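Local coordinates for protein response regulator FixJ (Bradyrhizobium japonicum, PDB 5XSO) that activates, once switched on by its partner FixL, transcription of nifA and fixK as a two-component response regulator with a DNA-binding helix-turn-helix, at residues Val66-Lys78 and Pro99-Asp111. Numbering follows the deposited sequence.
Sequences VRMPGLDGIELLK and PLAVEAMKLGAVD
Leu100 and Ile74 meet where two neighbouring helices of the CheY-like receiver domain, a five-stranded parallel sheet with flanking helices, pack side by side. The axes of helices 73-78 and 99-106 run almost parallel, 13° apart and 8.4 Å at closest approach, a close spacing that the small Gly73 and Ala104 allow, Ala104 CB lying 3.9 Å from Gly73 O. Leu100 divides its branches between helix and loop. With CG anti to the backbone N (chi1 -173°) the branch point faces the seam; CD1 then meets Ile74 CD1 at 3.5 Å and CD2 meets Arg67 CG, the arginine crossing the leucine at about a right angle. Val66 CG2 reaches Leu100 CG (3.6 Å) from the loop, while the same valine also packs on strand 89-93. Arg67, which probably joins the magnesium site through its backbone carbonyl as in other receiver domains, turns its guanidinium group to Asp97, and the leucine packs on its aliphatic CG and CD. Ile74 straddles the seam: CD1 runs over Glu103 CB, and CG2, on the other branch, meets Leu107 CD1 at 3.6 Å. Cutting this isoleucine back to an alanine is likely to open a gap between Leu100 and Leu107, leaving the CD1 methyls of both without a main neighbour. One turn on, Leu77 packs its CB on Leu107 CB and its CD2 on Ala109 CB. Gly108, whose positive phi of 132° favours glycine, forms a Schellman motif as the chain leaves the helix and brings Ala109 back toward the sheet. Asp72 is the N-cap of helix 73-78, its OD1 accepting from Glu75 N at 2.7 Å in a nearly straight bond. Beside the Schellman turn, Leu77 CD1 lies just 3.4 Å from Ala109 N, whose hydrogen is already given to Ala104 O.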
loop_
_atom_site.group_PDB
_atom_site.type_symbol
_atom_site.label_atom_id
_atom_site.label_comp_id
_atom_site.label_asym_id
_atom_site.label_seq_id
_atom_site.Cartn_x
_atom_site.Cartn_y
_atom_site.Cartn_z
ATOM N N VAL A 66 10.008 -16.835 2.989
ATOM C CA VAL A 66 10.843 -16.001 2.149
ATOM C C VAL A 66 11.085 -16.664 0.810
ATOM O O VAL A 66 11.350 -15.974 -0.187
ATOM C CB VAL A 66 12.193 -15.696 2.830
ATOM C CG1 VAL A 66 12.965 -17.001 3.134
ATOM C CG2 VAL A 66 13.012 -14.793 1.983
ATOM N N ARG A 67 11.069 -17.996 0.770
ATOM C CA ARG A 67 11.367 -18.718 -0.466
ATOM C C ARG A 67 10.214 -19.615 -0.916
ATOM O O ARG A 67 10.415 -20.748 -1.341
ATOM C CB ARG A 67 12.673 -19.493 -0.315
ATOM C CG ARG A 67 13.815 -18.545 -0.594
ATOM C CD ARG A 67 15.159 -19.143 -0.441
ATOM N NE ARG A 67 15.406 -20.129 -1.464
ATOM C CZ ARG A 67 16.596 -20.653 -1.704
ATOM N NH1 ARG A 67 17.647 -20.258 -0.985
ATOM N NH2 ARG A 67 16.737 -21.563 -2.661
ATOM N N MET A 68 8.990 -19.101 -0.845
ATOM C CA MET A 68 7.835 -19.749 -1.460
ATOM C C MET A 68 8.129 -20.060 -2.923
ATOM O O MET A 68 8.483 -19.141 -3.682
ATOM C CB MET A 68 6.620 -18.836 -1.370
ATOM C CG MET A 68 5.866 -19.022 -0.115
ATOM S SD MET A 68 5.183 -20.680 -0.045
ATOM C CE MET A 68 3.711 -20.623 -1.068
ATOM N N PRO A 69 8.047 -21.324 -3.345
ATOM C CA PRO A 69 8.223 -21.640 -4.778
ATOM C C PRO A 69 7.243 -20.853 -5.644
ATOM O O PRO A 69 6.028 -20.952 -5.486
ATOM C CB PRO A 69 7.962 -23.152 -4.845
ATOM C CG PRO A 69 7.292 -23.512 -3.520
ATOM C CD PRO A 69 7.806 -22.526 -2.524
ATOM N N GLY A 70 7.783 -20.024 -6.533
ATOM C CA GLY A 70 6.943 -19.223 -7.402
ATOM C C GLY A 70 6.548 -17.859 -6.869
ATOM O O GLY A 70 5.878 -17.101 -7.582
ATOM N N LEU A 71 6.929 -17.522 -5.644
ATOM C CA LEU A 71 6.716 -16.181 -5.119
ATOM C C LEU A 71 7.640 -16.000 -3.934
ATOM O O LEU A 71 7.180 -15.907 -2.794
ATOM C CB LEU A 71 5.263 -15.936 -4.691
ATOM N N ASP A 72 8.941 -15.971 -4.186
ATOM C CA ASP A 72 9.869 -15.726 -3.095
ATOM C C ASP A 72 9.561 -14.364 -2.473
ATOM O O ASP A 72 8.656 -13.647 -2.921
ATOM C CB ASP A 72 11.309 -15.840 -3.602
ATOM C CG ASP A 72 11.757 -14.648 -4.423
ATOM O OD1 ASP A 72 10.954 -13.726 -4.673
ATOM O OD2 ASP A 72 12.951 -14.626 -4.817
ATOM N N GLY A 73 10.313 -13.972 -1.461
ATOM C CA GLY A 73 10.003 -12.720 -0.795
ATOM C C GLY A 73 10.016 -11.527 -1.729
ATOM O O GLY A 73 9.165 -10.636 -1.617
ATOM N N ILE A 74 10.994 -11.479 -2.646
ATOM C CA ILE A 74 11.082 -10.369 -3.589
ATOM C C ILE A 74 9.874 -10.356 -4.516
ATOM O O ILE A 74 9.277 -9.303 -4.769
ATOM C CB ILE A 74 12.389 -10.445 -4.395
ATOM C CG1 ILE A 74 13.582 -10.100 -3.511
ATOM C CG2 ILE A 74 12.328 -9.511 -5.621
ATOM C CD1 ILE A 74 14.906 -10.287 -4.237
ATOM N N GLU A 75 9.528 -11.517 -5.076
ATOM C CA GLU A 75 8.466 -11.548 -6.080
ATOM C C GLU A 75 7.125 -11.201 -5.447
ATOM O O GLU A 75 6.343 -10.415 -6.013
ATOM C CB GLU A 75 8.420 -12.923 -6.752
ATOM C CG GLU A 75 7.488 -13.024 -8.003
ATOM C CD GLU A 75 7.815 -12.020 -9.132
ATOM O OE1 GLU A 75 8.639 -12.351 -10.024
ATOM O OE2 GLU A 75 7.230 -10.909 -9.140
ATOM N N LEU A 76 6.858 -11.768 -4.264
ATOM C CA LEU A 76 5.651 -11.435 -3.520
ATOM C C LEU A 76 5.534 -9.929 -3.334
ATOM O O LEU A 76 4.511 -9.321 -3.680
ATOM C CB LEU A 76 5.685 -12.138 -2.169
ATOM C CG LEU A 76 4.487 -11.809 -1.285
ATOM C CD1 LEU A 76 3.245 -12.301 -1.961
ATOM C CD2 LEU A 76 4.661 -12.412 0.126
ATOM N N LEU A 77 6.600 -9.303 -2.830
ATOM C CA LEU A 77 6.569 -7.859 -2.614
ATOM C C LEU A 77 6.379 -7.100 -3.929
ATOM O O LEU A 77 5.593 -6.145 -3.995
ATOM C CB LEU A 77 7.847 -7.415 -1.904
ATOM C CG LEU A 77 7.753 -7.190 -0.396
ATOM C CD1 LEU A 77 6.814 -6.014 -0.139
ATOM C CD2 LEU A 77 7.266 -8.439 0.323
ATOM N N LYS A 78 7.067 -7.514 -4.997
ATOM C CA LYS A 78 6.872 -6.831 -6.281
ATOM C C LYS A 78 5.418 -6.907 -6.735
ATOM O O LYS A 78 4.845 -5.894 -7.154
ATOM C CB LYS A 78 7.819 -7.402 -7.340
ATOM C CG LYS A 78 9.233 -6.885 -7.145
ATOM C CD LYS A 78 10.167 -7.183 -8.301
ATOM C CE LYS A 78 11.606 -6.784 -7.956
ATOM N NZ LYS A 78 12.628 -7.397 -8.860
ATOM N N PRO A 99 19.438 -12.488 3.775
ATOM C CA PRO A 99 19.664 -11.442 2.756
ATOM C C PRO A 99 18.516 -11.292 1.780
ATOM O O PRO A 99 18.285 -10.186 1.280
ATOM C CB PRO A 99 20.943 -11.900 2.048
ATOM C CG PRO A 99 21.702 -12.744 3.133
ATOM C CD PRO A 99 20.532 -13.485 3.800
ATOM N N LEU A 100 17.826 -12.383 1.453
ATOM C CA LEU A 100 16.627 -12.277 0.620
ATOM C C LEU A 100 15.522 -11.540 1.365
ATOM O O LEU A 100 14.844 -10.660 0.803
ATOM C CB LEU A 100 16.193 -13.681 0.228
ATOM C CG LEU A 100 15.064 -13.894 -0.777
ATOM C CD1 LEU A 100 15.246 -13.001 -1.987
ATOM C CD2 LEU A 100 15.104 -15.362 -1.169
ATOM N N ALA A 101 15.330 -11.884 2.648
ATOM C CA ALA A 101 14.442 -11.111 3.498
ATOM C C ALA A 101 14.806 -9.637 3.500
ATOM O O ALA A 101 13.917 -8.770 3.548
ATOM C CB ALA A 101 14.488 -11.659 4.927
ATOM N N VAL A 102 16.114 -9.330 3.482
ATOM C CA VAL A 102 16.521 -7.935 3.444
ATOM C C VAL A 102 16.003 -7.267 2.166
ATOM O O VAL A 102 15.498 -6.140 2.194
ATOM C CB VAL A 102 18.056 -7.825 3.552
ATOM C CG1 VAL A 102 18.460 -6.409 3.300
ATOM C CG2 VAL A 102 18.524 -8.240 4.961
ATOM N N GLU A 103 16.134 -7.944 1.033
ATOM C CA GLU A 103 15.648 -7.361 -0.218
ATOM C C GLU A 103 14.146 -7.095 -0.134
ATOM O O GLU A 103 13.656 -6.053 -0.593
ATOM C CB GLU A 103 15.943 -8.306 -1.382
ATOM C CG GLU A 103 17.270 -8.169 -2.049
ATOM C CD GLU A 103 17.508 -6.766 -2.606
ATOM O OE1 GLU A 103 16.833 -6.376 -3.587
ATOM O OE2 GLU A 103 18.378 -6.067 -2.050
ATOM N N ALA A 104 13.407 -8.036 0.470
ATOM C CA ALA A 104 11.972 -7.871 0.615
ATOM C C ALA A 104 11.643 -6.655 1.465
ATOM O O ALA A 104 10.679 -5.926 1.168
ATOM C CB ALA A 104 11.363 -9.138 1.245
ATOM N N MET A 105 12.402 -6.418 2.535
ATOM C CA MET A 105 12.103 -5.208 3.289
ATOM C C MET A 105 12.445 -3.951 2.500
ATOM O O MET A 105 11.736 -2.941 2.612
ATOM C CB MET A 105 12.789 -5.173 4.655
ATOM C CG MET A 105 12.334 -6.306 5.595
ATOM S SD MET A 105 13.176 -6.134 7.155
ATOM C CE MET A 105 12.398 -4.631 7.803
ATOM N N LYS A 106 13.495 -3.996 1.683
ATOM C CA LYS A 106 13.778 -2.807 0.870
ATOM C C LYS A 106 12.637 -2.543 -0.099
ATOM O O LYS A 106 12.344 -1.389 -0.418
ATOM C CB LYS A 106 15.099 -2.976 0.135
ATOM C CG LYS A 106 16.292 -2.712 1.056
ATOM C CD LYS A 106 17.615 -3.343 0.565
ATOM C CE LYS A 106 17.893 -3.125 -0.911
ATOM N NZ LYS A 106 19.378 -3.019 -1.183
ATOM N N LEU A 107 11.960 -3.602 -0.554
ATOM C CA LEU A 107 10.795 -3.469 -1.422
ATOM C C LEU A 107 9.508 -3.177 -0.666
ATOM O O LEU A 107 8.477 -2.936 -1.314
ATOM C CB LEU A 107 10.613 -4.733 -2.266
ATOM C CG LEU A 107 11.735 -5.139 -3.236
ATOM C CD1 LEU A 107 11.610 -6.592 -3.652
ATOM C CD2 LEU A 107 11.732 -4.240 -4.476
ATOM N N GLY A 108 9.523 -3.200 0.670
ATOM C CA GLY A 108 8.344 -2.771 1.391
ATOM C C GLY A 108 7.865 -3.699 2.498
ATOM O O GLY A 108 6.978 -3.315 3.269
ATOM N N ALA A 109 8.421 -4.894 2.612
ATOM C CA ALA A 109 8.010 -5.743 3.738
ATOM C C ALA A 109 8.292 -5.025 5.058
ATOM O O ALA A 109 9.295 -4.298 5.198
ATOM C CB ALA A 109 8.752 -7.087 3.701
ATOM N N VAL A 110 7.413 -5.240 6.048
ATOM C CA VAL A 110 7.518 -4.502 7.300
ATOM C C VAL A 110 8.660 -5.034 8.178
ATOM O O VAL A 110 9.434 -4.256 8.776
ATOM C CB VAL A 110 6.155 -4.552 8.009
ATOM C CG1 VAL A 110 6.268 -4.110 9.482
ATOM C CG2 VAL A 110 5.124 -3.716 7.210
ATOM N N ASP A 111 8.830 -6.346 8.271
ATOM C CA ASP A 111 9.869 -6.882 9.164
ATOM C C ASP A 111 10.041 -8.360 8.785
ATOM O O ASP A 111 9.326 -8.869 7.914
ATOM C CB ASP A 111 9.450 -6.646 10.638
ATOM C CG ASP A 111 10.637 -6.562 11.615
ATOM O OD1 ASP A 111 11.752 -6.984 11.269
ATOM O OD2 ASP A 111 10.442 -6.114 12.784
#